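Local coordinates for 49 protein (Murid herpesvirus 4, PDB 6A4V), which interacts with poly(ADP-ribose) polymerase 1 and facilitates virus replication, probably through that interaction, at residues 37-43 / 189-194; 51-55 / 67-72; 59-63 / 257-263; 72-76 / 246-250. All blocks are in the same frame, centred on the assembly; numbering follows the deposited sequence.

Interaction 1 of 4, residues 37-43 / 189-194; sequences DEFYYPS and FSYMYN
Tyr41 holds CG between its backbone N and carbonyl carbon (chi1 56°), which lays its ring along residues 189-192: Met192 N sits over the centre of one face, and at the edge the hydroxyl donates to Phe189 O (3.0 Å). In Phe39 and Tyr193 the CB bonds lead away from the opposite segment, but with CG beside the backbone N (chi1 -74° in Phe39) the ring ends come back together, side by side. The planes are 21° apart, but the rings are displaced and hardly overlap, with Phe39 CE1 3.5 Å from Tyr193 CE1. The edge of Phe39 also turns toward the face of Tyr191 in an offset edge-to-face pair, completing an aromatic cluster. A classic beta bulge interrupts the short antiparallel pairing. Tyr40 N bonds Met192 O (2.7 Å), Tyr41 N makes a weak bond to the same oxygen, and Met192 N returns one to Tyr41 O (3.1 Å). Asn194 N bonds Glu38 O, while Asn194 ND2 reaches Glu38 OE2 (2.8 Å) from above the carboxylate plane; OD1 is taken by Thr197. Ser43 and Asn194 cap helices 44-57 and 195-203, and helices 61-85, 213-235 and 238-262 pack against buried Tyr40, Tyr41 and Met192.

Interaction 2 of 4, residues 51-55 / 67-72; sequences FCVID and CKLQVL
Lys68 reaches across to Phe51 and Asp55, and its chain can be followed outward atom by atom. CB lies 3.7 Å from Phe51 CE1, and CG continues over the same ring, near CD1 and CE1. CD then comes down on the ring face, 3.4 Å from the centroid of Phe51 and 20° off the ring normal, the geometry of a CH-pi contact. Bends at chi2, chi3 and chi4 keep the methylenes on the ring and still carry the end of the chain toward Asp55. There CE is 3.2 Å from Asp55 OD1, and NZ forms a long salt bridge with the same oxygen at 3.6 Å. The lysine thus spends its aliphatic part on an aromatic face and its charge on an exposed carboxylate. At the edge of the Phe51 ring, Leu72 CD1 meets CZ at 4.0 Å. A further apolar row is made by Ile54, whose CG2 branch touches Cys67 CB (4.0 Å) while CD1 makes a looser approach to Val71 CG2. The two segments run antiparallel at 152°, with axes 10.5 Å apart, as expected for consecutive helices of a helical hairpin. Helix 44-57 covers one flank of helix 61-85; Leu69, pointing away from this contact, packs on helices 238-262 and 295-312.

Interaction 3 of 4, residues 59-63 / 257-263; sequences HNRVS and LEAIVES
Val62 meets three side chains of 257-263 with its two methyl groups. CG2 passes Ile260 CG2 at 3.6 Å, the two side chains running antiparallel past one another. CG1 touches Leu257 CD1 (3.8 Å) and Val261 CG2 (3.9 Å), both side chains approaching Val62 roughly perpendicularly. The valine's anti placement of CG1 relative to its N (chi1 -179°) divides the work, with CG1 directed to Leu257 and CG2 to Ile260, while Val261 CG2 lies near both. Beside this apolar group, Arg61 lays its guanidinium flat over Ile260: CG1 of the isoleucine lies over one face, toward its rim, 4.0 Å from Arg61 CZ. Bends at chi2 and chi3 of the arginine turn the planar group onto that methylene, though crystal contacts touch both residues and may influence the pose; no hydrogen bond joins the two segments. The elements that meet here are the first turn of helix 61-85 and the C-terminal end of helix 238-262, opposite ends of two long helices in an all-helical fold. Ser263 is where the latter leaves helical geometry. Further out, Leu257 is backed by Cys65, Leu66 and Leu69 of helix 61-85. Leu279 of helix 274-289 touches both Leu257 and Val261.

Interaction 4 of 4, residues 72-76 / 246-250; sequences LCKIC and FNALF
The Phe246 ring has Ile75 CG2 over one face, 4.3 Å from CG, and Leu72 CD2 at its edge, 3.8 Å from CD1. Phe250, one helical turn later, offers a face to the backbone: Cys73 N lies above it, displaced toward the rim at CD1. Obliquely to this second ring come two sulfurs, Cys73 SG at 5.0 Å and Cys76 SG at 5.3 Å from the centroid, both sulfur-aromatic contacts. The motif is an antiparallel helix pair in the interior of a helical bundle, with the short segments at 155° and their axes 9.7 Å apart. Between the two phenylalanines Leu72 reaches in: its CB meets Phe250 CD1 (3.7 Å), and its branches separate, CD2 going to Phe246 and CD1 to the backbone at Phe250 CA (3.6 Å). The rings part because their first torsions differ. Phe246 keeps CG beside its backbone N (chi1 -83°), whereas Phe250 carries CG anti to N (chi1 172°) and leans toward Cys73. Helix 44-57 reaches Phe246 through Leu44 and Val47, while Ile301 of helix 295-312 and Leu286 and Leu289 of helix 274-289 pack on Phe250. The buried amide of Asn247 is satisfied by Leu243 O and the Asn293 side chain. Across from it, Cys76 SG rests against the opposing backbone, 3.5 Å from Phe246 O.

How the interactions relate
Interactions 2, 3 and 4 all use helix 61-85, and 3 and 4 join it to the same partner, helix 238-262, at sites whose centres are 18 Å apart. Interaction 4 is the buried one, built from rings, methyls and sulfurs. Interaction 3, its centre about 33 Å from the centre of the chain, is also apolar but carries an exposed arginine at its margin. Interaction 2 adds helix 44-57 and a surface salt bridge; it shares Leu72 with interaction 4. Interaction 1, nearest the chain centre, differs in kind: backbone and side-chain hydrogen bonds and an aromatic cluster take the place of helix-on-helix packing. It touches interaction 4 through Pro42, which packs on Ile75 and Phe246.

Interaction 1 of 4, residues 37-43 / 189-194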
loop_
_atom_site.group_PDB
_atom_site.type_symbol
_atom_site.label_atom_id
_atom_site.label_comp_id
_atom_site.label_asym_id
_atom_site.label_seq_id
_atom_site.Cartn_x
_atom_site.Cartn_y
_atom_site.Cartn_z
ATOM N N ASP B 37 7.867 14.707 -0.307
ATOM C CA ASP B 37 6.946 13.707 -0.974
ATOM C C ASP B 37 5.737 13.380 -0.082
ATOM O O ASP B 37 5.036 14.277 0.339
ATOM C CB ASP B 37 7.702 12.435 -1.366
ATOM C CG ASP B 37 8.526 12.602 -2.622
ATOM O OD1 ASP B 37 7.948 13.017 -3.642
ATOM O OD2 ASP B 37 9.742 12.318 -2.561
ATOM N N GLU B 38 5.550 12.090 0.237
ATOM C CA GLU B 38 4.306 11.471 0.711
ATOM C C GLU B 38 4.034 11.811 2.183
ATOM O O GLU B 38 4.910 11.902 3.007
ATOM C CB GLU B 38 4.369 9.939 0.656
ATOM C CG GLU B 38 4.598 9.313 -0.711
ATOM C CD GLU B 38 5.256 7.935 -0.662
ATOM O OE1 GLU B 38 6.123 7.648 -1.526
ATOM O OE2 GLU B 38 4.917 7.139 0.240
ATOM N N PHE B 39 2.753 11.851 2.521
ATOM C CA PHE B 39 2.325 12.302 3.803
ATOM C C PHE B 39 1.865 11.125 4.633
ATOM O O PHE B 39 1.359 10.123 4.123
ATOM C CB PHE B 39 1.241 13.351 3.655
ATOM C CG PHE B 39 1.747 14.693 3.182
ATOM C CD1 PHE B 39 2.418 15.541 4.049
ATOM C CD2 PHE B 39 1.540 15.102 1.872
ATOM C CE1 PHE B 39 2.932 16.744 3.597
ATOM C CE2 PHE B 39 2.001 16.337 1.439
ATOM C CZ PHE B 39 2.667 17.171 2.316
ATOM N N TYR B 40 2.192 11.214 5.905
ATOM C CA TYR B 40 1.600 10.356 6.877
ATOM C C TYR B 40 0.118 10.753 6.870
ATOM O O TYR B 40 -0.738 9.916 6.856
ATOM C CB TYR B 40 2.337 10.506 8.217
ATOM C CG TYR B 40 2.079 9.430 9.247
ATOM C CD1 TYR B 40 2.338 8.105 8.961
ATOM C CD2 TYR B 40 1.766 9.758 10.563
ATOM C CE1 TYR B 40 2.101 7.112 9.902
ATOM C CE2 TYR B 40 1.593 8.790 11.536
ATOM C CZ TYR B 40 1.744 7.456 11.191
ATOM O OH TYR B 40 1.484 6.489 12.096
ATOM N N TYR B 41 -0.129 12.067 6.886
ATOM C CA TYR B 41 -1.381 12.619 6.500
ATOM C C TYR B 41 -1.130 14.017 5.971
ATOM O O TYR B 41 -0.271 14.720 6.489
ATOM C CB TYR B 41 -2.370 12.665 7.682
ATOM C CG TYR B 41 -1.910 13.393 8.922
ATOM C CD1 TYR B 41 -2.203 14.746 9.101
ATOM C CD2 TYR B 41 -1.231 12.731 9.941
ATOM C CE1 TYR B 41 -1.776 15.438 10.219
ATOM C CE2 TYR B 41 -0.777 13.406 11.061
ATOM C CZ TYR B 41 -1.073 14.760 11.196
ATOM O OH TYR B 41 -0.693 15.455 12.280
ATOM N N PRO B 42 -1.981 14.476 5.033
ATOM C CA PRO B 42 -1.981 15.859 4.561
ATOM C C PRO B 42 -2.815 16.777 5.447
ATOM O O PRO B 42 -3.671 16.294 6.259
ATOM C CB PRO B 42 -2.645 15.631 3.188
ATOM C CG PRO B 42 -3.705 14.616 3.470
ATOM C CD PRO B 42 -3.096 13.676 4.476
ATOM N N SER B 43 -2.631 18.086 5.283
ATOM C CA SER B 43 -3.472 19.091 5.962
ATOM C C SER B 43 -4.803 19.243 5.216
ATOM O O SER B 43 -4.795 19.273 3.963
ATOM C CB SER B 43 -2.760 20.436 5.956
ATOM O OG SER B 43 -2.295 20.700 4.622
ATOM N N PHE B 189 1.731 20.185 13.522
ATOM C CA PHE B 189 1.115 18.938 13.131
ATOM C C PHE B 189 -0.055 19.166 12.175
ATOM O O PHE B 189 -1.042 18.442 12.228
ATOM C CB PHE B 189 0.700 18.159 14.382
ATOM C CG PHE B 189 1.898 17.712 15.171
ATOM C CD1 PHE B 189 2.550 18.568 16.045
ATOM C CD2 PHE B 189 2.432 16.443 14.956
ATOM C CE1 PHE B 189 3.668 18.138 16.742
ATOM C CE2 PHE B 189 3.547 16.018 15.650
ATOM C CZ PHE B 189 4.172 16.866 16.531
ATOM N N SER B 190 0.068 20.146 11.284
ATOM C CA SER B 190 -0.983 20.348 10.264
ATOM C C SER B 190 -1.009 19.129 9.351
ATOM O O SER B 190 -2.118 18.706 8.961
ATOM C CB SER B 190 -0.762 21.590 9.475
ATOM O OG SER B 190 -0.789 22.718 10.334
ATOM N N TYR B 191 0.225 18.660 9.012
ATOM C CA TYR B 191 0.572 17.502 8.175
ATOM C C TYR B 191 1.688 16.745 8.886
ATOM O O TYR B 191 2.228 17.248 9.862
ATOM C CB TYR B 191 1.011 17.914 6.771
ATOM C CG TYR B 191 2.059 19.000 6.721
ATOM C CD1 TYR B 191 1.718 20.335 6.613
ATOM C CD2 TYR B 191 3.390 18.689 6.794
ATOM C CE1 TYR B 191 2.681 21.329 6.532
ATOM C CE2 TYR B 191 4.368 19.663 6.745
ATOM C CZ TYR B 191 4.017 20.988 6.606
ATOM O OH TYR B 191 5.013 21.914 6.547
ATOM N N MET B 192 1.956 15.517 8.417
ATOM C CA MET B 192 3.086 14.741 8.808
ATOM C C MET B 192 3.618 14.065 7.554
ATOM O O MET B 192 2.862 13.661 6.696
ATOM C CB MET B 192 2.772 13.665 9.855
ATOM C CG MET B 192 3.173 14.010 11.283
ATOM S SD MET B 192 4.943 14.152 11.615
ATOM C CE MET B 192 5.254 12.719 12.634
ATOM N N TYR B 193 4.943 14.011 7.435
ATOM C CA TYR B 193 5.540 13.197 6.399
ATOM C C TYR B 193 5.566 11.753 6.891
ATOM O O TYR B 193 5.574 11.498 8.085
ATOM C CB TYR B 193 6.922 13.729 6.041
ATOM C CG TYR B 193 6.831 15.013 5.268
ATOM C CD1 TYR B 193 6.493 14.977 3.930
ATOM C CD2 TYR B 193 7.124 16.246 5.837
ATOM C CE1 TYR B 193 6.366 16.138 3.189
ATOM C CE2 TYR B 193 7.006 17.416 5.100
ATOM C CZ TYR B 193 6.641 17.356 3.767
ATOM O OH TYR B 193 6.468 18.465 2.997
ATOM N N ASN B 194 5.556 10.815 5.965
ATOM C CA ASN B 194 5.678 9.385 6.320
ATOM C C ASN B 194 7.164 8.977 6.416
ATOM O O ASN B 194 8.103 9.675 6.015
ATOM C CB ASN B 194 4.933 8.541 5.292
ATOM C CG ASN B 194 5.579 8.618 3.921
ATOM O OD1 ASN B 194 6.630 9.255 3.739
ATOM N ND2 ASN B 194 4.985 7.948 2.962
#

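Interaction 2 of 4, residues 51-55 / 67-72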
loop_
_atom_site.group_PDB
_atom_site.type_symbol
_atom_site.label_atom_id
_atom_site.label_comp_id
_atom_site.label_asym_id
_atom_site.label_seq_id
_atom_site.Cartn_x
_atom_site.Cartn_y
_atom_site.Cartn_z
ATOM N N PHE B 51 -9.033 21.728 -3.979
ATOM C CA PHE B 51 -10.470 21.643 -4.311
ATOM C C PHE B 51 -10.862 22.847 -5.154
ATOM O O PHE B 51 -11.432 22.676 -6.226
ATOM C CB PHE B 51 -11.351 21.574 -3.062
ATOM C CG PHE B 51 -11.540 20.185 -2.512
ATOM C CD1 PHE B 51 -10.938 19.088 -3.117
ATOM C CD2 PHE B 51 -12.273 19.979 -1.355
ATOM C CE1 PHE B 51 -11.117 17.813 -2.610
ATOM C CE2 PHE B 51 -12.407 18.700 -0.819
ATOM C CZ PHE B 51 -11.835 17.620 -1.455
ATOM N N CYS B 52 -10.527 24.021 -4.615
ATOM C CA CYS B 52 -10.660 25.313 -5.239
ATOM C C CYS B 52 -9.961 25.323 -6.605
ATOM O O CYS B 52 -10.467 25.948 -7.523
ATOM C CB CYS B 52 -10.121 26.404 -4.318
ATOM S SG CYS B 52 -11.114 26.602 -2.807
ATOM N N VAL B 53 -8.821 24.634 -6.727
ATOM C CA VAL B 53 -8.152 24.480 -8.018
ATOM C C VAL B 53 -9.129 23.759 -8.951
ATOM O O VAL B 53 -9.532 24.311 -9.966
ATOM C CB VAL B 53 -6.803 23.737 -7.896
ATOM C CG1 VAL B 53 -6.243 23.271 -9.236
ATOM C CG2 VAL B 53 -5.770 24.581 -7.160
ATOM N N ILE B 54 -9.525 22.544 -8.550
ATOM C CA ILE B 54 -10.475 21.697 -9.269
ATOM C C ILE B 54 -11.726 22.506 -9.654
ATOM O O ILE B 54 -12.195 22.430 -10.781
ATOM C CB ILE B 54 -10.861 20.467 -8.414
ATOM C CG1 ILE B 54 -9.721 19.450 -8.288
ATOM C CG2 ILE B 54 -12.121 19.809 -8.961
ATOM C CD1 ILE B 54 -9.837 18.533 -7.079
ATOM N N ASP B 55 -12.265 23.248 -8.687
ATOM C CA ASP B 55 -13.552 23.907 -8.785
ATOM C C ASP B 55 -13.495 24.927 -9.935
ATOM O O ASP B 55 -14.439 25.038 -10.741
ATOM C CB ASP B 55 -13.920 24.530 -7.432
ATOM C CG ASP B 55 -15.022 23.832 -6.637
ATOM O OD1 ASP B 55 -15.556 22.800 -7.117
ATOM O OD2 ASP B 55 -15.370 24.359 -5.546
ATOM N N CYS B 67 -13.744 14.425 -9.262
ATOM C CA CYS B 67 -12.310 14.619 -9.006
ATOM C C CYS B 67 -12.132 14.672 -7.477
ATOM O O CYS B 67 -11.327 14.002 -6.938
ATOM C CB CYS B 67 -11.804 15.880 -9.708
ATOM S SG CYS B 67 -12.023 15.859 -11.517
ATOM N N LYS B 68 -12.972 15.454 -6.791
ATOM C CA LYS B 68 -12.769 15.753 -5.404
ATOM C C LYS B 68 -12.821 14.439 -4.635
ATOM O O LYS B 68 -11.974 14.210 -3.753
ATOM C CB LYS B 68 -13.824 16.724 -4.862
ATOM C CG LYS B 68 -13.823 18.117 -5.475
ATOM C CD LYS B 68 -13.957 19.319 -4.490
ATOM C CE LYS B 68 -14.784 20.471 -5.053
ATOM N NZ LYS B 68 -15.884 20.874 -4.131
ATOM N N LEU B 69 -13.731 13.568 -5.074
ATOM C CA LEU B 69 -13.984 12.309 -4.513
ATOM C C LEU B 69 -12.828 11.362 -4.760
ATOM O O LEU B 69 -12.613 10.498 -3.929
ATOM C CB LEU B 69 -15.267 11.712 -5.092
ATOM C CG LEU B 69 -16.541 12.280 -4.458
ATOM C CD1 LEU B 69 -17.767 11.855 -5.241
ATOM C CD2 LEU B 69 -16.632 11.910 -2.987
ATOM N N GLN B 70 -12.219 11.450 -5.942
ATOM C CA GLN B 70 -11.098 10.587 -6.303
ATOM C C GLN B 70 -9.904 10.933 -5.432
ATOM O O GLN B 70 -9.345 10.021 -4.757
ATOM C CB GLN B 70 -10.766 10.744 -7.776
ATOM C CG GLN B 70 -11.742 9.963 -8.625
ATOM C CD GLN B 70 -11.493 10.136 -10.101
ATOM O OE1 GLN B 70 -11.265 11.247 -10.591
ATOM N NE2 GLN B 70 -11.550 9.027 -10.822
ATOM N N VAL B 71 -9.684 12.244 -5.245
ATOM C CA VAL B 71 -8.673 12.697 -4.339
ATOM C C VAL B 71 -8.965 12.185 -2.938
ATOM O O VAL B 71 -8.010 11.808 -2.253
ATOM C CB VAL B 71 -8.591 14.224 -4.248
ATOM C CG1 VAL B 71 -7.794 14.640 -3.036
ATOM C CG2 VAL B 71 -8.005 14.791 -5.535
ATOM N N LEU B 72 -10.240 12.263 -2.498
ATOM C CA LEU B 72 -10.501 11.859 -1.132
ATOM C C LEU B 72 -10.405 10.355 -0.984
ATOM O O LEU B 72 -10.051 9.873 0.090
ATOM C CB LEU B 72 -11.856 12.348 -0.659
ATOM C CG LEU B 72 -11.907 13.818 -0.329
ATOM C CD1 LEU B 72 -13.326 14.217 -0.099
ATOM C CD2 LEU B 72 -11.072 14.132 0.883
#

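Interaction 3 of 4, residues 59-63 / 257-263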
loop_
_atom_site.group_PDB
_atom_site.type_symbol
_atom_site.label_atom_id
_atom_site.label_comp_id
_atom_site.label_asym_id
_atom_site.label_seq_id
_atom_site.Cartn_x
_atom_site.Cartn_y
_atom_site.Cartn_z
ATOM N N HIS B 59 -15.440 22.002 -15.645
ATOM C CA HIS B 59 -16.550 22.604 -16.370
ATOM C C HIS B 59 -17.829 22.401 -15.536
ATOM O O HIS B 59 -18.527 23.377 -15.154
ATOM C CB HIS B 59 -16.582 22.041 -17.807
ATOM C CG HIS B 59 -15.225 21.761 -18.388
ATOM N ND1 HIS B 59 -14.409 22.761 -18.905
ATOM C CD2 HIS B 59 -14.532 20.603 -18.532
ATOM C CE1 HIS B 59 -13.280 22.230 -19.342
ATOM N NE2 HIS B 59 -13.330 20.905 -19.122
ATOM N N ASN B 60 -18.081 21.125 -15.203
ATOM C CA ASN B 60 -19.295 20.689 -14.541
ATOM C C ASN B 60 -19.092 20.653 -13.041
ATOM O O ASN B 60 -18.021 20.315 -12.572
ATOM C CB ASN B 60 -19.694 19.251 -14.861
ATOM C CG ASN B 60 -20.469 19.135 -16.143
ATOM O OD1 ASN B 60 -20.815 20.143 -16.752
ATOM N ND2 ASN B 60 -20.754 17.914 -16.547
ATOM N N ARG B 61 -20.186 20.923 -12.333
ATOM C CA ARG B 61 -20.287 20.687 -10.923
ATOM C C ARG B 61 -20.155 19.183 -10.648
ATOM O O ARG B 61 -19.649 18.865 -9.613
ATOM C CB ARG B 61 -21.614 21.220 -10.365
ATOM C CG ARG B 61 -21.660 22.737 -10.239
ATOM C CD ARG B 61 -22.524 23.223 -9.087
ATOM N NE ARG B 61 -23.854 22.616 -9.157
ATOM C CZ ARG B 61 -24.677 22.486 -8.125
ATOM N NH1 ARG B 61 -24.244 22.802 -6.915
ATOM N NH2 ARG B 61 -25.923 22.063 -8.320
ATOM N N VAL B 62 -20.636 18.300 -11.549
ATOM C CA VAL B 62 -20.548 16.838 -11.338
ATOM C C VAL B 62 -19.080 16.405 -11.454
ATOM O O VAL B 62 -18.509 15.821 -10.500
ATOM C CB VAL B 62 -21.463 16.014 -12.265
ATOM C CG1 VAL B 62 -21.336 14.526 -11.962
ATOM C CG2 VAL B 62 -22.924 16.388 -12.112
ATOM N N SER B 63 -18.469 16.733 -12.600
ATOM C CA SER B 63 -17.070 16.539 -12.877
ATOM C C SER B 63 -16.186 16.957 -11.702
ATOM O O SER B 63 -15.300 16.246 -11.324
ATOM C CB SER B 63 -16.680 17.295 -14.067
ATOM O OG SER B 63 -17.359 16.809 -15.210
ATOM N N LEU B 257 -22.643 14.759 -4.294
ATOM C CA LEU B 257 -22.678 14.328 -5.672
ATOM C C LEU B 257 -24.060 13.757 -6.011
ATOM O O LEU B 257 -24.511 13.956 -7.114
ATOM C CB LEU B 257 -21.612 13.261 -5.923
ATOM C CG LEU B 257 -21.710 12.547 -7.286
ATOM C CD1 LEU B 257 -21.006 13.341 -8.355
ATOM C CD2 LEU B 257 -21.110 11.175 -7.238
ATOM N N GLU B 258 -24.647 12.941 -5.119
ATOM C CA GLU B 258 -25.948 12.333 -5.409
ATOM C C GLU B 258 -27.008 13.441 -5.615
ATOM O O GLU B 258 -27.908 13.333 -6.447
ATOM C CB GLU B 258 -26.464 11.428 -4.286
ATOM C CG GLU B 258 -25.644 10.214 -3.951
ATOM C CD GLU B 258 -26.269 9.396 -2.833
ATOM O OE1 GLU B 258 -26.807 10.014 -1.871
ATOM O OE2 GLU B 258 -26.232 8.141 -2.931
ATOM N N ALA B 259 -26.926 14.517 -4.831
ATOM C CA ALA B 259 -27.939 15.547 -4.931
ATOM C C ALA B 259 -27.790 16.252 -6.274
ATOM O O ALA B 259 -28.717 16.193 -7.118
ATOM C CB ALA B 259 -27.852 16.508 -3.782
ATOM N N ILE B 260 -26.617 16.869 -6.433
ATOM C CA ILE B 260 -26.154 17.494 -7.634
ATOM C C ILE B 260 -26.617 16.734 -8.874
ATOM O O ILE B 260 -27.002 17.346 -9.854
ATOM C CB ILE B 260 -24.612 17.603 -7.572
ATOM C CG1 ILE B 260 -24.204 18.799 -6.716
ATOM C CG2 ILE B 260 -23.980 17.671 -8.946
ATOM C CD1 ILE B 260 -22.710 19.030 -6.679
ATOM N N VAL B 261 -26.426 15.415 -8.884
ATOM C CA VAL B 261 -26.633 14.656 -10.108
ATOM C C VAL B 261 -28.128 14.699 -10.416
ATOM O O VAL B 261 -28.507 14.898 -11.571
ATOM C CB VAL B 261 -26.057 13.223 -10.022
ATOM C CG1 VAL B 261 -26.707 12.234 -10.997
ATOM C CG2 VAL B 261 -24.559 13.260 -10.261
ATOM N N GLU B 262 -28.926 14.609 -9.343
ATOM C CA GLU B 262 -30.363 14.462 -9.393
ATOM C C GLU B 262 -31.034 15.778 -9.773
ATOM O O GLU B 262 -32.068 15.760 -10.409
ATOM C CB GLU B 262 -30.921 14.004 -8.049
ATOM C CG GLU B 262 -32.333 13.471 -8.165
ATOM C CD GLU B 262 -32.894 12.983 -6.848
ATOM O OE1 GLU B 262 -33.979 13.481 -6.467
ATOM O OE2 GLU B 262 -32.217 12.149 -6.193
ATOM N N SER B 263 -30.430 16.902 -9.387
ATOM C CA SER B 263 -30.930 18.214 -9.734
ATOM C C SER B 263 -30.398 18.664 -11.110
ATOM O O SER B 263 -30.156 19.857 -11.305
ATOM C CB SER B 263 -30.572 19.199 -8.661
ATOM O OG SER B 263 -29.267 19.728 -8.848
#

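Interaction 4 of 4, residues 72-76 / 246-250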
loop_
_atom_site.group_PDB
_atom_site.type_symbol
_atom_site.label_atom_id
_atom_site.label_comp_id
_atom_site.label_asym_id
_atom_site.label_seq_id
_atom_site.Cartn_x
_atom_site.Cartn_y
_atom_site.Cartn_z
ATOM N N LEU B 72 -10.240 12.263 -2.498
ATOM C CA LEU B 72 -10.501 11.859 -1.132
ATOM C C LEU B 72 -10.405 10.355 -0.984
ATOM O O LEU B 72 -10.051 9.873 0.090
ATOM C CB LEU B 72 -11.856 12.348 -0.659
ATOM C CG LEU B 72 -11.907 13.818 -0.329
ATOM C CD1 LEU B 72 -13.326 14.217 -0.099
ATOM C CD2 LEU B 72 -11.072 14.132 0.883
ATOM N N CYS B 73 -10.764 9.601 -2.038
ATOM C CA CYS B 73 -10.626 8.133 -1.948
ATOM C C CYS B 73 -9.164 7.658 -1.761
ATOM O O CYS B 73 -8.828 6.705 -0.942
ATOM C CB CYS B 73 -11.129 7.522 -3.245
ATOM S SG CYS B 73 -11.496 5.805 -2.935
ATOM N N LYS B 74 -8.248 8.206 -2.569
ATOM C CA LYS B 74 -6.829 7.882 -2.412
ATOM C C LYS B 74 -6.421 8.228 -0.984
ATOM O O LYS B 74 -5.874 7.375 -0.224
ATOM C CB LYS B 74 -6.018 8.642 -3.439
ATOM C CG LYS B 74 -6.040 7.948 -4.801
ATOM C CD LYS B 74 -6.273 8.893 -5.972
ATOM C CE LYS B 74 -6.496 8.154 -7.282
ATOM N NZ LYS B 74 -7.234 8.970 -8.278
ATOM N N ILE B 75 -6.723 9.463 -0.604
ATOM C CA ILE B 75 -6.202 9.959 0.655
ATOM C C ILE B 75 -6.688 9.061 1.772
ATOM O O ILE B 75 -5.909 8.556 2.540
ATOM C CB ILE B 75 -6.558 11.418 0.924
ATOM C CG1 ILE B 75 -5.709 12.313 0.035
ATOM C CG2 ILE B 75 -6.342 11.703 2.422
ATOM C CD1 ILE B 75 -6.099 13.795 0.097
ATOM N N CYS B 76 -7.978 8.790 1.821
ATOM C CA CYS B 76 -8.505 7.910 2.932
ATOM C C CYS B 76 -7.858 6.515 2.950
ATOM O O CYS B 76 -7.567 5.944 4.004
ATOM C CB CYS B 76 -10.022 7.782 2.789
ATOM S SG CYS B 76 -10.907 9.307 3.185
ATOM N N PHE B 246 -11.240 13.140 7.194
ATOM C CA PHE B 246 -11.213 12.949 5.740
ATOM C C PHE B 246 -12.284 11.928 5.300
ATOM O O PHE B 246 -12.888 12.039 4.169
ATOM C CB PHE B 246 -9.795 12.604 5.334
ATOM C CG PHE B 246 -8.889 13.786 5.150
ATOM C CD1 PHE B 246 -9.072 14.635 4.077
ATOM C CD2 PHE B 246 -7.785 13.952 5.965
ATOM C CE1 PHE B 246 -8.230 15.707 3.884
ATOM C CE2 PHE B 246 -6.929 15.013 5.767
ATOM C CZ PHE B 246 -7.145 15.884 4.720
ATOM N N ASN B 247 -12.590 10.977 6.196
ATOM C CA ASN B 247 -13.673 9.997 5.958
ATOM C C ASN B 247 -15.027 10.727 5.893
ATOM O O ASN B 247 -15.846 10.476 5.017
ATOM C CB ASN B 247 -13.626 8.772 6.906
ATOM C CG ASN B 247 -12.637 7.702 6.461
ATOM O OD1 ASN B 247 -12.908 6.907 5.578
ATOM N ND2 ASN B 247 -11.428 7.746 6.977
ATOM N N ALA B 248 -15.336 11.565 6.865
ATOM C CA ALA B 248 -16.536 12.518 6.822
ATOM C C ALA B 248 -16.583 13.288 5.499
ATOM O O ALA B 248 -17.526 13.269 4.664
ATOM C CB ALA B 248 -16.328 13.463 7.947
ATOM N N LEU B 249 -15.449 13.884 5.213
ATOM C CA LEU B 249 -15.376 14.779 4.138
ATOM C C LEU B 249 -15.653 13.972 2.883
ATOM O O LEU B 249 -16.301 14.469 2.049
ATOM C CB LEU B 249 -14.017 15.463 4.186
ATOM C CG LEU B 249 -13.830 16.779 3.432
ATOM C CD1 LEU B 249 -14.868 17.821 3.809
ATOM C CD2 LEU B 249 -12.408 17.321 3.674
ATOM N N PHE B 250 -15.240 12.690 2.819
ATOM C CA PHE B 250 -15.481 11.841 1.620
ATOM C C PHE B 250 -16.945 11.388 1.609
ATOM O O PHE B 250 -17.659 11.412 0.570
ATOM C CB PHE B 250 -14.437 10.728 1.611
ATOM C CG PHE B 250 -14.611 9.644 0.589
ATOM C CD1 PHE B 250 -14.641 9.946 -0.752
ATOM C CD2 PHE B 250 -14.628 8.304 0.970
ATOM C CE1 PHE B 250 -14.882 8.965 -1.692
ATOM C CE2 PHE B 250 -14.744 7.299 0.018
ATOM C CZ PHE B 250 -14.923 7.644 -1.318
#